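Cellobiose 2-epimerase (Spirochaeta thermophila DSM 6192, PDB 5ZIG) probably catalyses the reversible epimerisation of cellobiose to 4-O-beta-D-glucopyranosyl-D-mannose, as a member of the N-acylglucosamine 2-epimerase family. Local coordinates at residues A[124-129]-A[146-151]; A[131-136]-A[205-210]; A[194-199]-A[382-387]. All coordinates share one frame; numbering follows the deposited sequence.

Interaction 1 of 3, residues A[124-129]-A[146-151]; sequences FAVYAL and WETFDL. With EDO (1,2-ethanediol), chain E.
V126 meets F149 at its backbone and not at its ring. The ring of F149 is led away from helix 119-136, because CG stands anti to the backbone N (chi1 175°). It packs edge-to-face with Y201 on helix 191-208. Its CD2 lies in the plane of the W146 ring, at that ring's edge. On the other side of helix 119-136, the ring of Y127 stacks with W65 of helix 57-73. At the edge of the Y127 ring, near its plane, is O2 of a 1,2-ethanediol. Y127 OH and O2 of the diol are 2.7 Å apart and hydrogen-bonded; either could be the donor. A weak second bond links Y127 OH to R388. The diol probably comes from the crystallisation liquor.

The segments belong to helices 119-136 and 139-156, which pair as one helical hairpin of an (alpha/alpha)6 barrel. The first helix is in the inner ring and the second in the outer ring. Small side chains let the two come close: the CA atoms of V126 and T148 are 6.7 Å apart. V126 CG2 does the touching. V126 CG2 lies 3.6 Å from T148 CB. The same V126 CG2 is 3.9 Å from the backbone N of F149. It points this way because it is anti to the carbonyl carbon, while CG1 is anti to the backbone N. The side chains of V126 and T148 lie alongside one another, running opposite ways. T148 offers carbon to the interface. Its OG1 turns back along its own helix and bonds to the carbonyl O of L144. The contact is buried, and F102 touches both A125 and T148. Farther out, E147 pairs with R100 and also bonds to Y95 OH. L129 packs on Y87 and L90 of helix 77-94.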
loop_
_atom_site.group_PDB
_atom_site.type_symbol
_atom_site.label_atom_id
_atom_site.label_comp_id
_atom_site.label_asym_id
_atom_site.label_seq_id
_atom_site.Cartn_x
_atom_site.Cartn_y
_atom_site.Cartn_z
ATOM N N PHE A 124 3.311 -8.250 -1.955
ATOM C CA PHE A 124 1.887 -8.005 -2.166
ATOM C C PHE A 124 1.110 -9.301 -2.362
ATOM O O PHE A 124 -0.031 -9.409 -1.913
ATOM C CB PHE A 124 1.669 -7.074 -3.367
ATOM C CG PHE A 124 1.444 -5.644 -2.977
ATOM C CD1 PHE A 124 0.209 -5.227 -2.504
ATOM C CD2 PHE A 124 2.487 -4.734 -3.012
ATOM C CE1 PHE A 124 -0.001 -3.893 -2.095
ATOM C CE2 PHE A 124 2.297 -3.414 -2.598
ATOM C CZ PHE A 124 1.041 -2.990 -2.148
ATOM N N ALA A 125 1.711 -10.305 -3.007
ATOM C CA ALA A 125 1.024 -11.582 -3.153
ATOM C C ALA A 125 0.763 -12.205 -1.788
ATOM O O ALA A 125 -0.327 -12.719 -1.527
ATOM C CB ALA A 125 1.838 -12.543 -4.039
ATOM N N VAL A 126 1.762 -12.191 -0.911
ATOM C CA VAL A 126 1.551 -12.736 0.426
ATOM C C VAL A 126 0.425 -11.971 1.120
ATOM O O VAL A 126 -0.562 -12.563 1.576
ATOM C CB VAL A 126 2.864 -12.704 1.228
ATOM C CG1 VAL A 126 2.602 -12.878 2.754
ATOM C CG2 VAL A 126 3.835 -13.762 0.698
ATOM N N TYR A 127 0.536 -10.637 1.132
ATOM C CA TYR A 127 -0.497 -9.742 1.681
ATOM C C TYR A 127 -1.893 -10.113 1.188
ATOM O O TYR A 127 -2.811 -10.332 1.983
ATOM C CB TYR A 127 -0.143 -8.301 1.288
ATOM C CG TYR A 127 -0.984 -7.161 1.860
ATOM C CD1 TYR A 127 -1.155 -6.994 3.231
ATOM C CD2 TYR A 127 -1.556 -6.205 1.004
ATOM C CE1 TYR A 127 -1.922 -5.886 3.749
ATOM C CE2 TYR A 127 -2.276 -5.133 1.491
ATOM C CZ TYR A 127 -2.464 -4.972 2.861
ATOM O OH TYR A 127 -3.222 -3.900 3.308
ATOM N N ALA A 128 -2.053 -10.246 -0.129
ATOM C CA ALA A 128 -3.358 -10.517 -0.712
ATOM C C ALA A 128 -3.821 -11.950 -0.496
ATOM O O ALA A 128 -5.031 -12.193 -0.395
ATOM C CB ALA A 128 -3.346 -10.208 -2.208
ATOM N N LEU A 129 -2.896 -12.918 -0.462
ATOM C CA LEU A 129 -3.303 -14.305 -0.258
ATOM C C LEU A 129 -3.785 -14.543 1.159
ATOM O O LEU A 129 -4.686 -15.361 1.380
ATOM C CB LEU A 129 -2.143 -15.251 -0.572
ATOM C CG LEU A 129 -1.861 -15.501 -2.053
ATOM C CD1 LEU A 129 -0.377 -15.808 -2.249
ATOM C CD2 LEU A 129 -2.721 -16.639 -2.572
ATOM N N TRP A 146 2.581 -19.042 2.442
ATOM C CA TRP A 146 3.664 -19.570 3.274
ATOM C C TRP A 146 4.873 -19.958 2.437
ATOM O O TRP A 146 6.022 -19.731 2.849
ATOM C CB TRP A 146 3.169 -20.774 4.065
ATOM C CG TRP A 146 2.514 -20.428 5.352
ATOM C CD1 TRP A 146 1.272 -20.817 5.771
ATOM C CD2 TRP A 146 3.054 -19.618 6.402
ATOM N NE1 TRP A 146 1.011 -20.308 7.023
ATOM C CE2 TRP A 146 2.089 -19.565 7.429
ATOM C CE3 TRP A 146 4.260 -18.932 6.575
ATOM C CZ2 TRP A 146 2.299 -18.867 8.601
ATOM C CZ3 TRP A 146 4.461 -18.243 7.742
ATOM C CH2 TRP A 146 3.486 -18.214 8.738
ATOM N N GLU A 147 4.630 -20.565 1.269
ATOM C CA GLU A 147 5.712 -20.856 0.338
ATOM C C GLU A 147 6.446 -19.584 -0.063
ATOM O O GLU A 147 7.679 -19.556 -0.129
ATOM C CB GLU A 147 5.147 -21.556 -0.902
ATOM C CG GLU A 147 6.200 -22.174 -1.838
ATOM C CD GLU A 147 5.595 -22.729 -3.117
ATOM O OE1 GLU A 147 4.910 -21.988 -3.860
ATOM O OE2 GLU A 147 5.784 -23.928 -3.374
ATOM N N THR A 148 5.704 -18.509 -0.333
ATOM C CA THR A 148 6.332 -17.281 -0.802
ATOM C C THR A 148 7.119 -16.600 0.318
ATOM O O THR A 148 8.258 -16.163 0.101
ATOM C CB THR A 148 5.248 -16.349 -1.381
ATOM O OG1 THR A 148 4.364 -17.109 -2.229
ATOM C CG2 THR A 148 5.863 -15.219 -2.179
ATOM N N PHE A 149 6.505 -16.484 1.508
ATOM C CA PHE A 149 7.232 -16.080 2.721
ATOM C C PHE A 149 8.553 -16.835 2.851
ATOM O O PHE A 149 9.615 -16.237 3.056
ATOM C CB PHE A 149 6.354 -16.350 3.948
ATOM C CG PHE A 149 7.031 -16.080 5.282
ATOM C CD1 PHE A 149 7.184 -14.779 5.763
ATOM C CD2 PHE A 149 7.530 -17.126 6.038
ATOM C CE1 PHE A 149 7.786 -14.532 7.004
ATOM C CE2 PHE A 149 8.148 -16.886 7.276
ATOM C CZ PHE A 149 8.268 -15.584 7.759
ATOM N N ASP A 150 8.506 -18.163 2.714
ATOM C CA ASP A 150 9.734 -18.944 2.860
ATOM C C ASP A 150 10.781 -18.512 1.849
ATOM O O ASP A 150 11.976 -18.482 2.167
ATOM C CB ASP A 150 9.434 -20.439 2.736
ATOM C CG ASP A 150 8.907 -21.022 4.030
ATOM O OD1 ASP A 150 9.068 -20.349 5.072
ATOM O OD2 ASP A 150 8.327 -22.132 4.011
ATOM N N LEU A 151 10.353 -18.136 0.634
ATOM C CA LEU A 151 11.319 -17.698 -0.375
ATOM C C LEU A 151 11.906 -16.348 -0.009
ATOM O O LEU A 151 13.118 -16.125 -0.150
ATOM C CB LEU A 151 10.660 -17.612 -1.750
ATOM C CG LEU A 151 10.384 -18.888 -2.542
ATOM C CD1 LEU A 151 9.546 -18.532 -3.763
ATOM C CD2 LEU A 151 11.689 -19.579 -2.946
HETATM C C1 EDO E . -4.273 -2.878 7.080
HETATM O O1 EDO E . -4.627 -4.117 6.455
HETATM C C2 EDO E . -2.768 -2.687 6.979
HETATM O O2 EDO E . -2.326 -3.393 5.816
#

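Interaction 2 of 3, residues A[131-136]-A[205-210]; sequences AYHTAS and FRTTKE
T207 reaches H133 and T134 with its methyl group. CG2 of T207 lies 3.7 Å from T134 OG1 and 4.0 Å from H133 CD2. This joins the C-terminal ends of two neighbouring inner helices, 119-136 and 191-208, of the (alpha/alpha)6 barrel. The contact is small and lies at the surface. The hydroxyls do not bond each other: T134 OG1 and T207 OG1 are 4.2 Å apart. Each bonds to a carbonyl one turn earlier in its own helix, T134 to A130 O and T207 to T203 O. That leaves the methyl of T207, anti to its backbone N, to face the other helix. H133 ND1 is hydrogen-bonded to D138 O, which is likely to set the turn of the ring.

Beyond this shell both helices end. K209 leaves the helix with positive phi (58°), and K209 NZ bonds back to R206 O at 3.3 Å. R206 itself forms a salt bridge with E263. E210 is the N-cap of helix 211-228, with OE2 on R212 N. On the other helix, S136 OG bonds to Y132 O at 2.8 Å. S136 OG also sits 3.2 Å above the plane of the Y132 ring, over its centre.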
loop_
_atom_site.group_PDB
_atom_site.type_symbol
_atom_site.label_atom_id
_atom_site.label_comp_id
_atom_site.label_asym_id
_atom_site.label_seq_id
_atom_site.Cartn_x
_atom_site.Cartn_y
_atom_site.Cartn_z
ATOM N N ALA A 131 -5.292 -12.206 2.977
ATOM C CA ALA A 131 -6.630 -11.630 2.966
ATOM C C ALA A 131 -7.627 -12.586 2.332
ATOM O O ALA A 131 -8.730 -12.783 2.857
ATOM C CB ALA A 131 -6.607 -10.293 2.229
ATOM N N TYR A 132 -7.239 -13.214 1.211
ATOM C CA TYR A 132 -8.137 -14.133 0.525
ATOM C C TYR A 132 -8.466 -15.328 1.401
ATOM O O TYR A 132 -9.611 -15.793 1.429
ATOM C CB TYR A 132 -7.519 -14.605 -0.792
ATOM C CG TYR A 132 -8.474 -15.460 -1.592
ATOM C CD1 TYR A 132 -9.696 -14.948 -1.968
ATOM C CD2 TYR A 132 -8.185 -16.786 -1.925
ATOM C CE1 TYR A 132 -10.598 -15.686 -2.658
ATOM C CE2 TYR A 132 -9.109 -17.555 -2.656
ATOM C CZ TYR A 132 -10.317 -16.973 -3.015
ATOM O OH TYR A 132 -11.290 -17.635 -3.733
ATOM N N HIS A 133 -7.466 -15.856 2.101
ATOM C CA HIS A 133 -7.701 -16.991 2.987
ATOM C C HIS A 133 -8.748 -16.645 4.044
ATOM O O HIS A 133 -9.733 -17.375 4.222
ATOM C CB HIS A 133 -6.383 -17.425 3.626
ATOM C CG HIS A 133 -6.556 -18.396 4.747
ATOM N ND1 HIS A 133 -6.739 -19.743 4.534
ATOM C CD2 HIS A 133 -6.590 -18.218 6.088
ATOM C CE1 HIS A 133 -6.874 -20.355 5.698
ATOM N NE2 HIS A 133 -6.778 -19.454 6.657
ATOM N N THR A 134 -8.574 -15.498 4.713
ATOM C CA THR A 134 -9.555 -15.026 5.690
ATOM C C THR A 134 -10.947 -14.895 5.076
ATOM O O THR A 134 -11.938 -15.336 5.668
ATOM C CB THR A 134 -9.109 -13.677 6.278
ATOM O OG1 THR A 134 -7.813 -13.813 6.871
ATOM C CG2 THR A 134 -10.077 -13.212 7.367
ATOM N N ALA A 135 -11.053 -14.306 3.886
ATOM C CA ALA A 135 -12.384 -14.027 3.353
ATOM C C ALA A 135 -13.053 -15.263 2.763
ATOM O O ALA A 135 -14.286 -15.373 2.808
ATOM C CB ALA A 135 -12.316 -12.918 2.304
ATOM N N SER A 136 -12.284 -16.183 2.183
ATOM C CA SER A 136 -12.863 -17.325 1.495
ATOM C C SER A 136 -12.699 -18.638 2.245
ATOM O O SER A 136 -13.339 -19.628 1.865
ATOM C CB SER A 136 -12.260 -17.469 0.073
ATOM O OG SER A 136 -10.896 -17.875 0.107
ATOM N N PHE A 205 1.060 -12.284 9.960
ATOM C CA PHE A 205 1.099 -12.549 11.399
ATOM C C PHE A 205 -0.279 -12.399 12.044
ATOM O O PHE A 205 -0.648 -13.191 12.919
ATOM C CB PHE A 205 2.102 -11.620 12.084
ATOM C CG PHE A 205 2.198 -11.818 13.574
ATOM C CD1 PHE A 205 2.860 -12.913 14.098
ATOM C CD2 PHE A 205 1.619 -10.903 14.448
ATOM C CE1 PHE A 205 2.951 -13.095 15.462
ATOM C CE2 PHE A 205 1.704 -11.074 15.810
ATOM C CZ PHE A 205 2.370 -12.170 16.321
ATOM N N ARG A 206 -1.040 -11.373 11.649
ATOM C CA ARG A 206 -2.404 -11.251 12.150
ATOM C C ARG A 206 -3.220 -12.487 11.808
ATOM O O ARG A 206 -4.012 -12.970 12.625
ATOM C CB ARG A 206 -3.082 -10.006 11.579
ATOM C CG ARG A 206 -4.549 -9.903 12.013
ATOM C CD ARG A 206 -5.245 -8.629 11.473
ATOM N NE ARG A 206 -4.918 -7.477 12.298
ATOM C CZ ARG A 206 -4.034 -6.545 11.974
ATOM N NH1 ARG A 206 -3.386 -6.618 10.816
ATOM N NH2 ARG A 206 -3.809 -5.534 12.807
ATOM N N THR A 207 -3.037 -13.020 10.599
ATOM C CA THR A 207 -3.821 -14.156 10.126
ATOM C C THR A 207 -3.409 -15.461 10.816
ATOM O O THR A 207 -4.256 -16.333 11.037
ATOM C CB THR A 207 -3.662 -14.274 8.593
ATOM O OG1 THR A 207 -3.874 -12.988 7.969
ATOM C CG2 THR A 207 -4.609 -15.321 7.983
ATOM N N THR A 208 -2.130 -15.615 11.187
ATOM C CA THR A 208 -1.621 -16.906 11.651
ATOM C C THR A 208 -0.942 -16.895 13.019
ATOM O O THR A 208 -0.833 -17.963 13.628
ATOM C CB THR A 208 -0.606 -17.488 10.647
ATOM O OG1 THR A 208 0.568 -16.664 10.638
ATOM C CG2 THR A 208 -1.174 -17.573 9.237
ATOM N N LYS A 209 -0.443 -15.756 13.497
ATOM C CA LYS A 209 0.263 -15.680 14.779
ATOM C C LYS A 209 1.477 -16.601 14.808
ATOM O O LYS A 209 1.893 -17.078 15.872
ATOM C CB LYS A 209 -0.669 -15.992 15.959
ATOM C CG LYS A 209 -1.467 -14.797 16.467
ATOM C CD LYS A 209 -2.660 -14.500 15.574
ATOM C CE LYS A 209 -3.519 -15.750 15.359
ATOM N NZ LYS A 209 -4.759 -15.489 14.557
ATOM N N GLU A 210 2.040 -16.867 13.641
ATOM C CA GLU A 210 3.230 -17.689 13.578
ATOM C C GLU A 210 4.407 -16.851 14.069
ATOM O O GLU A 210 4.596 -15.725 13.595
ATOM C CB GLU A 210 3.434 -18.212 12.156
ATOM C CG GLU A 210 4.760 -18.934 11.885
ATOM C CD GLU A 210 5.076 -20.025 12.894
ATOM O OE1 GLU A 210 4.208 -20.904 13.121
ATOM O OE2 GLU A 210 6.195 -19.991 13.456
#

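Interaction 3 of 3, residues A[194-199]-A[382-387]; sequences HLHILE and ASYHNS
The backbones of E199 and Y384 stay well apart: the nearest CA atoms, those of H196 and H385, are 12.5 Å apart, so long side chains make the contact. E199 spans its part with an extended chain, CG anti to the backbone N (chi1 165°). Y384 comes from the opposite direction. Y384 OH donates to E199 OE2 in a very short bond of 2.5 Å. OE2 lies in plane at the tyrosine ring's edge, and the carboxylate is turned 83° from that ring. E199 OE1 accepts from H196 ND1 at 2.7 Å in a nearly straight bond. OE1 lies near the plane of the H196 ring, whereas H196 ND1 approaches from above the carboxylate plane. Y384 OH also lies at the H196 ring edge, 3.5 Å from H196 CE1. Y384 CE2 rests over the face of H385. The site is buried at the centre of the barrel, whose inner helices line the active-site cavity in this family. A leucine in place of E199 would probably leave H196 ND1 and the Y384 hydroxyl without their acceptor and R388 without its salt bridge. A single carboxylate thus takes bonds from H196, Y384 and R388, which is likely to limit how each can turn.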
loop_
_atom_site.group_PDB
_atom_site.type_symbol
_atom_site.label_atom_id
_atom_site.label_comp_id
_atom_site.label_asym_id
_atom_site.label_seq_id
_atom_site.Cartn_x
_atom_site.Cartn_y
_atom_site.Cartn_z
ATOM N N HIS A 194 11.066 -2.619 1.232
ATOM C CA HIS A 194 11.104 -3.016 2.635
ATOM C C HIS A 194 9.791 -2.701 3.337
ATOM O O HIS A 194 9.307 -3.506 4.144
ATOM C CB HIS A 194 12.290 -2.362 3.337
ATOM C CG HIS A 194 13.576 -3.083 3.088
ATOM N ND1 HIS A 194 14.333 -2.873 1.958
ATOM C CD2 HIS A 194 14.196 -4.068 3.779
ATOM C CE1 HIS A 194 15.392 -3.661 1.988
ATOM N NE2 HIS A 194 15.333 -4.400 3.079
ATOM N N LEU A 195 9.175 -1.559 3.001
ATOM C CA LEU A 195 7.926 -1.179 3.660
ATOM C C LEU A 195 6.820 -2.154 3.308
ATOM O O LEU A 195 5.994 -2.515 4.152
ATOM C CB LEU A 195 7.522 0.246 3.268
ATOM C CG LEU A 195 6.186 0.764 3.833
ATOM C CD1 LEU A 195 6.356 0.949 5.317
ATOM C CD2 LEU A 195 5.740 2.090 3.220
ATOM N N HIS A 196 6.755 -2.600 2.062
ATOM C CA HIS A 196 5.621 -3.452 1.739
ATOM C C HIS A 196 5.844 -4.894 2.157
ATOM O O HIS A 196 4.871 -5.645 2.300
ATOM C CB HIS A 196 5.273 -3.289 0.260
ATOM C CG HIS A 196 4.610 -1.974 -0.014
ATOM N ND1 HIS A 196 3.258 -1.773 0.182
ATOM C CD2 HIS A 196 5.116 -0.776 -0.398
ATOM C CE1 HIS A 196 2.955 -0.521 -0.111
ATOM N NE2 HIS A 196 4.066 0.108 -0.452
ATOM N N ILE A 197 7.086 -5.279 2.423
ATOM C CA ILE A 197 7.293 -6.579 3.044
ATOM C C ILE A 197 6.804 -6.548 4.483
ATOM O O ILE A 197 6.099 -7.455 4.945
ATOM C CB ILE A 197 8.767 -6.999 2.957
ATOM C CG1 ILE A 197 9.111 -7.399 1.523
ATOM C CG2 ILE A 197 9.011 -8.180 3.891
ATOM C CD1 ILE A 197 10.564 -7.121 1.146
ATOM N N LEU A 198 7.158 -5.493 5.212
ATOM C CA LEU A 198 6.577 -5.292 6.532
ATOM C C LEU A 198 5.057 -5.359 6.458
ATOM O O LEU A 198 4.409 -6.065 7.243
ATOM C CB LEU A 198 7.051 -3.952 7.097
ATOM C CG LEU A 198 6.407 -3.532 8.410
ATOM C CD1 LEU A 198 6.946 -4.344 9.579
ATOM C CD2 LEU A 198 6.587 -2.031 8.653
ATOM N N GLU A 199 4.476 -4.674 5.465
ATOM C CA GLU A 199 3.022 -4.598 5.350
ATOM C C GLU A 199 2.412 -5.982 5.203
ATOM O O GLU A 199 1.449 -6.335 5.906
ATOM C CB GLU A 199 2.651 -3.697 4.169
ATOM C CG GLU A 199 1.216 -3.795 3.686
ATOM C CD GLU A 199 1.014 -3.064 2.364
ATOM O OE1 GLU A 199 1.558 -3.503 1.324
ATOM O OE2 GLU A 199 0.337 -2.024 2.368
ATOM N N ALA A 382 -4.347 0.288 -8.892
ATOM C CA ALA A 382 -5.398 -0.703 -8.784
ATOM C C ALA A 382 -6.428 -0.203 -7.777
ATOM O O ALA A 382 -6.647 1.003 -7.657
ATOM C CB ALA A 382 -4.814 -2.060 -8.374
ATOM N N SER A 383 -7.073 -1.103 -7.096
ATOM C CA SER A 383 -8.101 -0.758 -6.165
ATOM C C SER A 383 -7.747 -0.763 -4.679
ATOM O O SER A 383 -8.596 -0.649 -3.902
ATOM C CB SER A 383 -9.277 -1.669 -6.385
ATOM O OG SER A 383 -9.024 -2.916 -5.918
ATOM N N TYR A 384 -6.473 -0.838 -4.348
ATOM C CA TYR A 384 -5.990 -0.948 -2.996
ATOM C C TYR A 384 -5.818 0.293 -2.132
ATOM O O TYR A 384 -6.354 0.338 -1.103
ATOM C CB TYR A 384 -4.755 -1.849 -2.988
ATOM C CG TYR A 384 -3.669 -1.560 -2.040
ATOM C CD1 TYR A 384 -3.619 -2.153 -0.811
ATOM C CD2 TYR A 384 -2.656 -0.777 -2.412
ATOM C CE1 TYR A 384 -2.573 -1.923 0.036
ATOM C CE2 TYR A 384 -1.602 -0.559 -1.605
ATOM C CZ TYR A 384 -1.554 -1.127 -0.372
ATOM O OH TYR A 384 -0.470 -0.849 0.370
ATOM N N HIS A 385 -5.090 1.277 -2.561
ATOM C CA HIS A 385 -4.847 2.447 -1.762
ATOM C C HIS A 385 -6.148 3.134 -1.280
ATOM O O HIS A 385 -6.319 3.368 -0.112
ATOM C CB HIS A 385 -3.929 3.402 -2.507
ATOM C CG HIS A 385 -2.464 3.079 -2.425
ATOM N ND1 HIS A 385 -1.712 3.270 -1.302
ATOM C CD2 HIS A 385 -1.608 2.629 -3.361
ATOM C CE1 HIS A 385 -0.467 2.940 -1.538
ATOM N NE2 HIS A 385 -0.373 2.561 -2.783
ATOM N N ASN A 386 -7.045 3.394 -2.204
ATOM C CA ASN A 386 -8.295 4.038 -1.904
ATOM C C ASN A 386 -9.309 3.164 -1.168
ATOM O O ASN A 386 -9.897 3.647 -0.260
ATOM C CB ASN A 386 -8.887 4.818 -3.102
ATOM C CG ASN A 386 -9.206 3.958 -4.308
ATOM O OD1 ASN A 386 -9.146 2.759 -4.263
ATOM N ND2 ASN A 386 -9.588 4.612 -5.393
ATOM N N SER A 387 -9.485 1.908 -1.538
ATOM C CA SER A 387 -10.363 1.052 -0.813
ATOM C C SER A 387 -9.850 0.902 0.609
ATOM O O SER A 387 -10.621 0.930 1.515
ATOM C CB SER A 387 -10.477 -0.319 -1.366
ATOM O OG SER A 387 -11.270 -0.392 -2.491
#

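In the fold
Interactions 1 and 2 share helix 119-136, and interactions 2 and 3 share helix 191-208. The centre of interaction 3 lies about 2 Å from the centre of the chain; the centres of interactions 1 and 2 are about 15 and 17 Å from it. F124 joins interaction 1 to interaction 3: its ring stacks on H196, with CE2 of F124 3.4 Å from ND1 of H196, and meets Y384 edge-to-face. Y127 CE2 also lies 3.5 Å from Y384 CE1. Interactions 1 and 2 touch where W146 CH2 packs 3.4 Å from E210 CB. The diol bonded to Y127 also lies about 4 Å, nearest atoms, from the E199 side chain, so it may mark the central pocket.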